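Exodeoxyribonuclease III (Archaeoglobus fulgidus, PDB 2VOA) acts as an AP endonuclease, probably cutting DNA at abasic sites with the help of bound magnesium or manganese ions. Local coordinates at residues N64-I68 with V101-Y105; R90-A94 with Y130-V135; Y198-Y203 with P245-L251; Y117-L121 with H169-R173. The protein carries 1 engineered substitution. All coordinates share one frame; numbering follows the deposited sequence.

Contacts 1 and 2 abut, their centres 11 Å apart, and strands 91-96 and 99-105 are neighbours in one sheet: contact 1 joins that sheet to the second one, and contact 2 joins it to helix 115-134. Contact 4 uses the same helix nearer its start, about 20 Å from contact 2 between centres. Contact 3, about 17 Å from contact 1 between centres, pairs two loops, and Tyr203 there packs against nucleotides of chain C; Tyr105 and Arg90 also reach the DNA. Tyr105 of contact 1 and Asp247 and His248 of contact 3 are predicted active-site or metal-site residues, and Lys120 of contact 4 lies about 4 Å, side chain to side chain, from Asn148, another of them.

Contact 1 (N64-I68 with V101-Y105); sequences NGVAI and VINTY
Val66 and Tyr105 meet through apolar atoms, Val66 CG1 lying 3.8 Å from Tyr105 CB. Toward the other end of the pair, Ile68 CD1 and Val101 CG1 meet tip to tip at 4.0 Å. The strand segments run nearly antiparallel (159°) with axes 7.5 Å apart, a spacing that fits facing sheets rather than paired neighbours.

The polar part centres on Asn103. With CG trans to the backbone N (chi1 174°), its amide projects across the interface, ND2 ending 2.9 Å from Ala67 O. ND2 hydrogen-bonds Met33 O and OD1 accepts from Gln34 NE2, so both ends of this buried amide are satisfied. Tyr105, predicted to belong to the active site, also packs on a sugar of the bound DNA. It presents a ring edge to Asn64, whose OD1 lies in the ring plane, 3.3 Å from Tyr105 CE2, while Asn64 ND2 is bound to Asp89. An alanine in its place would remove that edge and would probably open a gap next to Glu35 and Asn148, predicted metal ligands.

Strand 63-70 lies between 54-60 and 30-34, strand 99-105 between 91-96 and 141-144; their packing forms part of the beta-sandwich core of the DNase I-like fold.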
# COMPACT_ATOMS: atom_id res chain seq x y z
N ASN A 64 -6.92 -5.43 17.35
CA ASN A 64 -6.21 -5.40 18.62
C ASN A 64 -4.77 -5.89 18.44
O ASN A 64 -4.17 -5.58 17.41
CB ASN A 64 -6.96 -6.22 19.67
CG ASN A 64 -8.40 -5.76 19.82
OD1 ASN A 64 -8.69 -4.56 19.68
ND2 ASN A 64 -9.30 -6.69 20.13
N GLY A 65 -4.23 -6.61 19.43
CA GLY A 65 -2.88 -7.20 19.30
C GLY A 65 -1.84 -6.32 20.00
O GLY A 65 -1.81 -5.09 19.82
N VAL A 66 -1.01 -6.95 20.81
CA VAL A 66 0.04 -6.24 21.57
C VAL A 66 1.35 -7.03 21.46
O VAL A 66 1.34 -8.24 21.25
CB VAL A 66 -0.36 -6.09 23.07
CG1 VAL A 66 -1.47 -5.04 23.26
CG2 VAL A 66 -0.77 -7.44 23.70
N ALA A 67 2.48 -6.36 21.59
CA ALA A 67 3.79 -7.03 21.50
C ALA A 67 4.77 -6.20 22.32
O ALA A 67 4.50 -5.01 22.59
CB ALA A 67 4.23 -7.12 20.04
N ILE A 68 5.87 -6.83 22.75
CA ILE A 68 6.98 -6.08 23.36
C ILE A 68 8.27 -6.56 22.70
O ILE A 68 8.54 -7.77 22.65
CB ILE A 68 7.09 -6.30 24.89
CG1 ILE A 68 5.74 -6.10 25.59
CG2 ILE A 68 8.24 -5.41 25.49
CD1 ILE A 68 5.73 -6.70 27.02
N VAL A 101 7.10 -5.35 33.13
CA VAL A 101 6.48 -4.54 32.06
C VAL A 101 5.08 -5.02 31.76
O VAL A 101 4.87 -6.19 31.46
CB VAL A 101 7.29 -4.62 30.74
CG1 VAL A 101 6.62 -3.77 29.64
CG2 VAL A 101 8.74 -4.13 30.97
N ILE A 102 4.12 -4.10 31.85
CA ILE A 102 2.71 -4.42 31.54
C ILE A 102 2.27 -3.53 30.37
O ILE A 102 2.24 -2.32 30.51
CB ILE A 102 1.76 -4.19 32.74
CG1 ILE A 102 2.31 -4.80 34.04
CG2 ILE A 102 0.36 -4.73 32.41
CD1 ILE A 102 2.93 -3.77 35.01
N ASN A 103 1.92 -4.14 29.23
CA ASN A 103 1.58 -3.40 28.01
C ASN A 103 0.10 -3.62 27.70
O ASN A 103 -0.32 -4.74 27.44
CB ASN A 103 2.43 -3.91 26.85
CG ASN A 103 2.04 -3.31 25.50
OD1 ASN A 103 1.37 -2.26 25.42
ND2 ASN A 103 2.55 -3.95 24.41
N THR A 104 -0.69 -2.55 27.76
CA THR A 104 -2.14 -2.64 27.56
C THR A 104 -2.62 -1.85 26.35
O THR A 104 -2.13 -0.72 26.07
CB THR A 104 -2.95 -2.11 28.79
OG1 THR A 104 -2.60 -0.75 29.02
CG2 THR A 104 -2.66 -2.91 30.05
N TYR A 105 -3.61 -2.41 25.66
CA TYR A 105 -4.36 -1.70 24.66
C TYR A 105 -5.80 -1.68 25.16
O TYR A 105 -6.56 -2.65 25.01
CB TYR A 105 -4.24 -2.38 23.27
CG TYR A 105 -5.13 -1.74 22.24
CD1 TYR A 105 -5.13 -0.35 22.06
CD2 TYR A 105 -6.02 -2.52 21.47
CE1 TYR A 105 -5.97 0.26 21.15
CE2 TYR A 105 -6.87 -1.93 20.54
CZ TYR A 105 -6.85 -0.54 20.39
OH TYR A 105 -7.70 0.06 19.49

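Contact 2 (R90-A94 with Y130-V135); sequences RLIRA and YLQKTV
Leu91 and Arg93 on strand segment 91-94 face Tyr130 and Thr134 on helix segment 130-134, whose axis runs almost parallel to that of the strand, 12° away in direction and 13.5 Å off at closest approach. Long side chains must bridge that separation, and Arg93 does so by turning CG away from its own backbone N and keeping the chain extended from CG to NE.

Its terminal NH1 uses both hydrogens on the helix. One goes to Thr134 OG1, with NH1 to OG1 at 2.8 Å and nearly straight (167°); the other goes to Tyr130 OH, 3.1 Å from NH1, at 162°. Both oxygens lie in the guanidinium plane, at its edge, which fixes the group's rotation. Thr134 OG1 is itself held, for it donates to Tyr130 O at 2.7 Å from above that carbonyl's plane and so accepts from Arg93 while giving its own proton to the helix. Arg93 NH2 adds a weak bond to Thr134 O at 3.2 Å, but its stronger partner is the carboxylate of Asp100, a salt bridge. A positive group beside the last turn of the helix would probably be favoured by the negative end of the helix dipole.

Apolar packing flanks this grip where Leu91 CD1 lies 4.0 Å from Tyr130 CE2. Separately, the methyl Val135 CG2 lies 3.8 Å from Arg93 NH2.

Helix 115-134 thus packs on the outer side of the sheet holding strands 91-96 and 99-105, where Ile102 touches both Arg93 and Val135. Ile92, between the two contact residues, points the other way and packs on Val66 and Ile68 of strand 63-70 in the second sheet.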
# COMPACT_ATOMS: atom_id res chain seq x y z
N ARG A 90 -5.06 -7.79 24.22
CA ARG A 90 -5.00 -6.43 24.75
C ARG A 90 -4.03 -6.25 25.91
O ARG A 90 -3.91 -5.16 26.47
CB ARG A 90 -6.39 -5.98 25.24
CG ARG A 90 -7.45 -5.83 24.12
CD ARG A 90 -8.71 -5.20 24.70
NE ARG A 90 -9.72 -4.92 23.68
CZ ARG A 90 -9.78 -3.80 22.94
NH1 ARG A 90 -8.88 -2.83 23.07
NH2 ARG A 90 -10.76 -3.66 22.07
N LEU A 91 -3.38 -7.32 26.36
CA LEU A 91 -2.48 -7.15 27.50
C LEU A 91 -1.41 -8.21 27.40
O LEU A 91 -1.72 -9.39 27.32
CB LEU A 91 -3.24 -7.29 28.83
CG LEU A 91 -2.52 -7.02 30.16
CD1 LEU A 91 -3.52 -6.78 31.27
CD2 LEU A 91 -1.53 -8.15 30.62
N ILE A 92 -0.16 -7.75 27.42
CA ILE A 92 0.99 -8.66 27.46
C ILE A 92 1.93 -8.16 28.53
O ILE A 92 2.16 -6.94 28.65
CB ILE A 92 1.67 -8.81 26.05
CG1 ILE A 92 2.74 -9.92 26.06
CG2 ILE A 92 2.23 -7.46 25.54
CD1 ILE A 92 3.38 -10.17 24.70
N ARG A 93 2.44 -9.09 29.34
CA ARG A 93 3.28 -8.75 30.47
C ARG A 93 4.51 -9.63 30.51
O ARG A 93 4.43 -10.80 30.21
CB ARG A 93 2.49 -8.93 31.75
CG ARG A 93 3.28 -8.66 33.03
CD ARG A 93 2.32 -8.54 34.15
NE ARG A 93 2.89 -7.91 35.34
CZ ARG A 93 2.21 -7.77 36.47
NH1 ARG A 93 0.95 -8.19 36.53
NH2 ARG A 93 2.76 -7.19 37.53
N ALA A 94 5.64 -9.06 30.89
CA ALA A 94 6.90 -9.81 30.95
C ALA A 94 7.85 -9.13 31.91
O ALA A 94 7.76 -7.93 32.12
CB ALA A 94 7.53 -9.91 29.56
N TYR A 130 -6.39 -5.98 38.98
CA TYR A 130 -5.28 -6.79 38.46
C TYR A 130 -3.92 -6.21 38.87
O TYR A 130 -3.05 -6.94 39.40
CB TYR A 130 -5.41 -6.96 36.94
CG TYR A 130 -4.22 -7.61 36.26
CD1 TYR A 130 -4.05 -8.99 36.25
CD2 TYR A 130 -3.27 -6.82 35.61
CE1 TYR A 130 -2.92 -9.58 35.60
CE2 TYR A 130 -2.17 -7.39 34.97
CZ TYR A 130 -2.01 -8.75 34.96
OH TYR A 130 -0.91 -9.31 34.33
N LEU A 131 -3.75 -4.91 38.68
CA LEU A 131 -2.49 -4.24 39.03
C LEU A 131 -2.31 -4.09 40.54
O LEU A 131 -1.21 -4.25 41.05
CB LEU A 131 -2.39 -2.89 38.35
CG LEU A 131 -2.36 -3.01 36.82
CD1 LEU A 131 -2.52 -1.61 36.23
CD2 LEU A 131 -1.11 -3.73 36.29
N GLN A 132 -3.39 -3.79 41.26
CA GLN A 132 -3.34 -3.74 42.72
C GLN A 132 -2.84 -5.08 43.30
O GLN A 132 -2.08 -5.10 44.28
CB GLN A 132 -4.73 -3.43 43.29
CG GLN A 132 -4.76 -3.24 44.78
CD GLN A 132 -6.16 -2.95 45.29
OE1 GLN A 132 -7.13 -3.65 44.93
NE2 GLN A 132 -6.27 -1.94 46.14
N LYS A 133 -3.26 -6.18 42.68
CA LYS A 133 -2.96 -7.53 43.16
C LYS A 133 -1.54 -7.97 42.82
O LYS A 133 -0.91 -8.70 43.60
CB LYS A 133 -4.00 -8.51 42.58
CG LYS A 133 -3.63 -9.97 42.63
CD LYS A 133 -4.79 -10.82 42.13
CE LYS A 133 -4.28 -12.00 41.33
NZ LYS A 133 -5.42 -12.82 40.81
N THR A 134 -1.05 -7.52 41.67
CA THR A 134 0.15 -8.10 41.06
C THR A 134 1.39 -7.19 40.96
O THR A 134 2.49 -7.69 40.71
CB THR A 134 -0.14 -8.63 39.66
OG1 THR A 134 -0.48 -7.54 38.79
CG2 THR A 134 -1.29 -9.68 39.68
N VAL A 135 1.21 -5.88 41.14
CA VAL A 135 2.35 -4.95 41.04
C VAL A 135 3.01 -4.65 42.39
O VAL A 135 2.34 -4.32 43.38
CB VAL A 135 1.95 -3.62 40.35
CG1 VAL A 135 3.11 -2.60 40.45
CG2 VAL A 135 1.61 -3.86 38.89

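Contact 3 (Y198-Y203 with P245-L251); sequences YTFYDY and PSDHLPL. With nucleotides of chain C.
Asp247 O is gripped twice: Tyr201 N reaches it at 3.1 Å and almost straight (174°), and Arg240 adds its NE. The second backbone bond runs from Leu249 N to Thr199 O at 2.8 Å. Together they make a single beta bridge between Phe200 and His248.

Tyr203 is enclosed by protein and DNA. The CB of Asp247, a predicted magnesium ligand, sits 3.6 Å from the centroid of the Tyr203 ring, a CH-pi contact over one face, while C5' of DC2 of chain C lies over the opposite face, so the ring is sandwiched between protein and sugar. The Tyr203 OH donates to Pro245 O at 2.8 Å, in the carbonyl plane on a lone pair, and also bonds Asn10. An alanine here would probably leave Pro245 O without this donor and take from the DC2 sugar the ring face it packs on. Water 1 ties the backbone to the carboxylate, 2.9 Å from Tyr203 N and 2.8 Å from Asp247 OD2, with a weak bond to DG1 of chain C.

Phe200 CD1 lies 3.4 Å from His248 NE2, over the imidazole face with ring planes at 41°; His248 ND1 is hydrogen-bonded to Asp218, consistent with its predicted role as proton acceptor.

Thr199 and Phe200 pair with Trp215 in a classic beta bulge ahead of strand 218-222. Segment 245-251 leads into strand 251-255, between strands 2-8 and 230-235.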
# COMPACT_ATOMS: atom_id res chain seq x y z
N TYR A 198 1.15 15.66 21.92
CA TYR A 198 0.13 14.71 21.46
C TYR A 198 0.81 13.47 20.90
O TYR A 198 1.87 13.56 20.28
CB TYR A 198 -0.82 15.33 20.44
CG TYR A 198 -1.51 16.55 20.97
CD1 TYR A 198 -1.43 17.75 20.27
CD2 TYR A 198 -2.21 16.52 22.19
CE1 TYR A 198 -2.06 18.91 20.73
CE2 TYR A 198 -2.85 17.68 22.66
CZ TYR A 198 -2.74 18.87 21.94
OH TYR A 198 -3.37 20.01 22.41
N THR A 199 0.21 12.31 21.18
CA THR A 199 0.73 11.03 20.72
C THR A 199 -0.17 10.43 19.62
O THR A 199 0.06 9.32 19.17
CB THR A 199 0.87 10.02 21.89
OG1 THR A 199 -0.36 9.92 22.62
CG2 THR A 199 2.02 10.44 22.83
N PHE A 200 -1.22 11.18 19.25
CA PHE A 200 -2.20 10.73 18.26
C PHE A 200 -2.76 11.90 17.47
O PHE A 200 -3.17 12.91 18.04
CB PHE A 200 -3.34 9.98 18.94
CG PHE A 200 -4.50 9.71 18.03
CD1 PHE A 200 -4.40 8.75 17.03
CD2 PHE A 200 -5.69 10.41 18.18
CE1 PHE A 200 -5.50 8.48 16.16
CE2 PHE A 200 -6.79 10.15 17.33
CZ PHE A 200 -6.67 9.17 16.31
N TYR A 201 -2.79 11.76 16.14
CA TYR A 201 -3.46 12.71 15.26
C TYR A 201 -4.30 11.86 14.31
O TYR A 201 -3.76 10.99 13.63
CB TYR A 201 -2.46 13.54 14.45
CG TYR A 201 -1.61 14.46 15.27
CD1 TYR A 201 -0.38 14.04 15.76
CD2 TYR A 201 -2.02 15.78 15.54
CE1 TYR A 201 0.43 14.89 16.51
CE2 TYR A 201 -1.22 16.63 16.28
CZ TYR A 201 -0.00 16.18 16.76
OH TYR A 201 0.81 17.03 17.49
N ASP A 202 -5.60 12.11 14.29
CA ASP A 202 -6.53 11.32 13.47
C ASP A 202 -6.21 11.49 11.99
O ASP A 202 -6.07 12.62 11.53
CB ASP A 202 -7.97 11.74 13.79
CG ASP A 202 -9.01 10.80 13.21
OD1 ASP A 202 -8.94 10.49 12.01
OD2 ASP A 202 -9.94 10.41 13.96
N TYR A 203 -6.10 10.38 11.26
CA TYR A 203 -5.81 10.45 9.82
C TYR A 203 -6.82 11.32 9.06
O TYR A 203 -6.51 11.93 8.02
CB TYR A 203 -5.91 9.06 9.20
CG TYR A 203 -4.82 8.06 9.51
CD1 TYR A 203 -5.16 6.76 9.91
CD2 TYR A 203 -3.47 8.36 9.33
CE1 TYR A 203 -4.18 5.79 10.13
CE2 TYR A 203 -2.47 7.39 9.57
CZ TYR A 203 -2.84 6.11 9.95
OH TYR A 203 -1.88 5.14 10.16
N PRO A 245 2.64 6.72 7.63
CA PRO A 245 2.86 6.69 9.08
C PRO A 245 1.73 6.01 9.83
O PRO A 245 0.61 5.94 9.31
CB PRO A 245 2.89 8.18 9.45
CG PRO A 245 1.95 8.82 8.45
CD PRO A 245 2.11 8.02 7.16
N SER A 246 2.02 5.54 11.04
CA SER A 246 0.95 5.23 12.00
C SER A 246 0.23 6.54 12.33
O SER A 246 0.82 7.61 12.18
CB SER A 246 1.53 4.69 13.32
OG SER A 246 0.46 4.31 14.17
N ASP A 247 -1.01 6.48 12.81
CA ASP A 247 -1.67 7.69 13.31
C ASP A 247 -1.14 8.11 14.69
O ASP A 247 -1.29 9.28 15.07
CB ASP A 247 -3.21 7.60 13.27
CG ASP A 247 -3.77 6.27 13.79
OD1 ASP A 247 -3.02 5.43 14.36
OD2 ASP A 247 -5.01 6.10 13.67
N HIS A 248 -0.51 7.19 15.42
CA HIS A 248 0.13 7.50 16.71
C HIS A 248 1.63 7.81 16.55
O HIS A 248 2.26 7.40 15.56
CB HIS A 248 -0.05 6.33 17.69
CG HIS A 248 -1.46 6.15 18.14
ND1 HIS A 248 -1.86 6.39 19.44
CD2 HIS A 248 -2.55 5.70 17.48
CE1 HIS A 248 -3.15 6.14 19.54
NE2 HIS A 248 -3.60 5.73 18.37
N LEU A 249 2.19 8.51 17.56
CA LEU A 249 3.63 8.75 17.70
C LEU A 249 4.21 7.82 18.79
O LEU A 249 3.51 7.52 19.77
CB LEU A 249 3.87 10.19 18.21
CG LEU A 249 3.71 11.42 17.33
CD1 LEU A 249 2.25 11.65 16.93
CD2 LEU A 249 4.24 12.63 18.08
N PRO A 250 5.49 7.38 18.65
CA PRO A 250 6.10 6.74 19.82
C PRO A 250 6.23 7.71 21.00
O PRO A 250 6.49 8.92 20.80
CB PRO A 250 7.53 6.39 19.33
CG PRO A 250 7.40 6.27 17.88
CD PRO A 250 6.43 7.39 17.51
N LEU A 251 6.04 7.19 22.20
CA LEU A 251 6.27 7.94 23.42
C LEU A 251 7.47 7.24 24.09
O LEU A 251 7.48 6.00 24.20
CB LEU A 251 5.03 7.93 24.32
CG LEU A 251 5.15 8.69 25.65
CD1 LEU A 251 5.31 10.20 25.39
CD2 LEU A 251 3.93 8.38 26.55
P DC C 2 -4.41 8.46 4.31
OP1 DC C 2 -3.23 9.18 4.81
OP2 DC C 2 -4.66 8.35 2.85
O5' DC C 2 -4.41 6.97 4.84
C5' DC C 2 -4.10 6.77 6.22
C4' DC C 2 -4.48 5.38 6.65
O4' DC C 2 -5.92 5.37 6.84
C3' DC C 2 -4.13 4.26 5.67
O3' DC C 2 -3.49 3.24 6.38
C2' DC C 2 -5.50 3.74 5.23
C1' DC C 2 -6.33 4.08 6.47
N1 DC C 2 -7.84 4.03 6.25
C2 DC C 2 -8.65 3.59 7.31
O2 DC C 2 -8.13 3.29 8.39
N3 DC C 2 -9.99 3.50 7.10
C4 DC C 2 -10.51 3.82 5.92
N4 DC C 2 -11.83 3.72 5.80
C5 DC C 2 -9.71 4.27 4.83
C6 DC C 2 -8.39 4.35 5.03
O5' DG C 1 -9.71 11.64 5.18
C5' DG C 1 -8.94 10.74 4.39
C4' DG C 1 -7.80 10.18 5.21
O4' DG C 1 -8.25 9.48 6.41
C3' DG C 1 -6.96 9.15 4.48
O3' DG C 1 -5.64 9.18 5.01
C2' DG C 1 -7.63 7.82 4.81
C1' DG C 1 -8.10 8.08 6.24
N9 DG C 1 -9.40 7.51 6.55
C8 DG C 1 -10.53 7.50 5.76
N7 DG C 1 -11.55 6.94 6.34
C5 DG C 1 -11.07 6.58 7.59
C6 DG C 1 -11.73 5.92 8.63
O6 DG C 1 -12.92 5.56 8.64
N1 DG C 1 -10.90 5.74 9.74
C2 DG C 1 -9.57 6.12 9.81
N2 DG C 1 -8.91 5.86 10.95
N3 DG C 1 -8.94 6.74 8.81
C4 DG C 1 -9.75 6.92 7.74
O HOH W 1 -6.87 7.85 12.55

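Contact 4 (Y117-L121 with H169-R173); sequences YQYKL and HEDAR
At the start of helix 170-180, where His169 occupies the N-cap position, Tyr117 of helix 115-134 inserts its hydroxyl and joins the two helices. Chi1 near 180° (-171°) swings the Tyr117 ring toward this helix end, and two groups hold its oxygen. Tyr117 OH and His169 ND1 share a 2.7 Å hydrogen bond, the oxygen meeting the imidazole at its edge, near its plane; the two rings stand at 79° to each other. Ala172 N donates to the same Tyr117 OH at 3.1 Å, somewhat bent (136°).

Leu121, one turn further along helix 115-134, packs beside them. Its CD2 comes to 3.5 Å from Ala172 N and its CD1 to 3.7 Å from Asp171 CB, while Tyr117 CE1 and Ala172 CB are 4.1 Å apart. Lys120 brushes Ala172 with its aliphatic chain, but its amine is claimed by the carbonyls of Asn148, Gln108 and Val166. A water also bridges the helices: it accepts from Gln118 NE2 at 3.0 Å and donates to Asp171 OD2 at 2.7 Å.

Chemically, the tyrosine oxygen satisfies an amide N-H in the first turn of helix 170-180, one that has no carbonyl of a preceding turn to bond. The positive end of the helix dipole would probably polarise the hydroxyl, and it would likewise be expected to favour the carboxylate of Asp171 nearby.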
# COMPACT_ATOMS: atom_id res chain seq x y z
N TYR A 117 -18.71 1.06 25.51
CA TYR A 117 -18.24 2.02 26.54
C TYR A 117 -18.34 1.41 27.93
O TYR A 117 -17.42 1.53 28.72
CB TYR A 117 -18.95 3.36 26.47
CG TYR A 117 -18.32 4.41 27.38
CD1 TYR A 117 -17.00 4.86 27.15
CD2 TYR A 117 -19.04 4.97 28.44
CE1 TYR A 117 -16.41 5.83 27.97
CE2 TYR A 117 -18.46 5.95 29.29
CZ TYR A 117 -17.16 6.37 29.03
OH TYR A 117 -16.59 7.31 29.84
N GLN A 118 -19.44 0.70 28.20
CA GLN A 118 -19.57 0.03 29.50
C GLN A 118 -18.47 -1.03 29.63
O GLN A 118 -17.89 -1.22 30.71
CB GLN A 118 -20.96 -0.60 29.66
CG GLN A 118 -22.08 0.46 29.75
CD GLN A 118 -21.78 1.51 30.82
OE1 GLN A 118 -21.53 1.18 31.98
NE2 GLN A 118 -21.78 2.78 30.42
N TYR A 119 -18.18 -1.72 28.53
CA TYR A 119 -17.09 -2.71 28.54
C TYR A 119 -15.72 -2.06 28.84
O TYR A 119 -14.94 -2.59 29.64
CB TYR A 119 -17.06 -3.52 27.23
CG TYR A 119 -16.08 -4.67 27.35
CD1 TYR A 119 -16.40 -5.79 28.14
CD2 TYR A 119 -14.83 -4.60 26.76
CE1 TYR A 119 -15.50 -6.84 28.29
CE2 TYR A 119 -13.90 -5.65 26.90
CZ TYR A 119 -14.25 -6.74 27.67
OH TYR A 119 -13.36 -7.77 27.82
N LYS A 120 -15.48 -0.88 28.27
CA LYS A 120 -14.26 -0.11 28.56
C LYS A 120 -14.17 0.22 30.06
O LYS A 120 -13.11 0.05 30.70
CB LYS A 120 -14.25 1.19 27.74
CG LYS A 120 -13.03 2.11 28.03
CD LYS A 120 -13.17 3.36 27.17
CE LYS A 120 -11.90 4.18 27.22
NZ LYS A 120 -11.90 5.24 26.16
N LEU A 121 -15.26 0.70 30.64
CA LEU A 121 -15.27 1.05 32.07
C LEU A 121 -15.00 -0.18 32.91
O LEU A 121 -14.20 -0.16 33.83
CB LEU A 121 -16.57 1.75 32.48
CG LEU A 121 -16.88 3.09 31.76
CD1 LEU A 121 -18.26 3.66 32.21
CD2 LEU A 121 -15.73 4.09 31.97
N HIS A 169 -14.41 11.35 28.34
CA HIS A 169 -15.61 11.39 29.19
C HIS A 169 -15.22 11.13 30.65
O HIS A 169 -14.26 10.38 30.93
CB HIS A 169 -16.65 10.38 28.69
CG HIS A 169 -17.94 10.39 29.47
ND1 HIS A 169 -18.25 9.41 30.39
CD2 HIS A 169 -18.99 11.24 29.45
CE1 HIS A 169 -19.44 9.67 30.91
NE2 HIS A 169 -19.91 10.78 30.36
N GLU A 170 -15.98 11.77 31.55
CA GLU A 170 -15.67 11.75 32.98
C GLU A 170 -15.54 10.33 33.55
O GLU A 170 -14.66 10.09 34.40
CB GLU A 170 -16.69 12.59 33.76
CG GLU A 170 -18.05 12.01 33.79
CD GLU A 170 -19.01 12.81 34.65
OE1 GLU A 170 -19.96 13.38 34.08
OE2 GLU A 170 -18.78 12.87 35.88
N ASP A 171 -16.38 9.39 33.11
CA ASP A 171 -16.34 8.03 33.72
C ASP A 171 -15.02 7.30 33.40
O ASP A 171 -14.42 6.68 34.27
CB ASP A 171 -17.55 7.16 33.29
CG ASP A 171 -18.88 7.70 33.82
OD1 ASP A 171 -18.90 8.48 34.81
OD2 ASP A 171 -19.94 7.34 33.23
N ALA A 172 -14.59 7.40 32.15
CA ALA A 172 -13.32 6.80 31.74
C ALA A 172 -12.13 7.48 32.43
O ALA A 172 -11.20 6.80 32.89
CB ALA A 172 -13.16 6.86 30.21
N ARG A 173 -12.15 8.82 32.47
CA ARG A 173 -11.09 9.59 33.14
C ARG A 173 -10.99 9.17 34.60
O ARG A 173 -9.89 8.91 35.09
CB ARG A 173 -11.33 11.10 33.04
CG ARG A 173 -11.15 11.64 31.61
CD ARG A 173 -11.55 13.15 31.56
NE ARG A 173 -10.63 14.04 32.25
CZ ARG A 173 -10.93 15.26 32.69
NH1 ARG A 173 -12.16 15.75 32.56
NH2 ARG A 173 -10.00 15.99 33.30
O HOH W 2 -21.23 5.41 31.80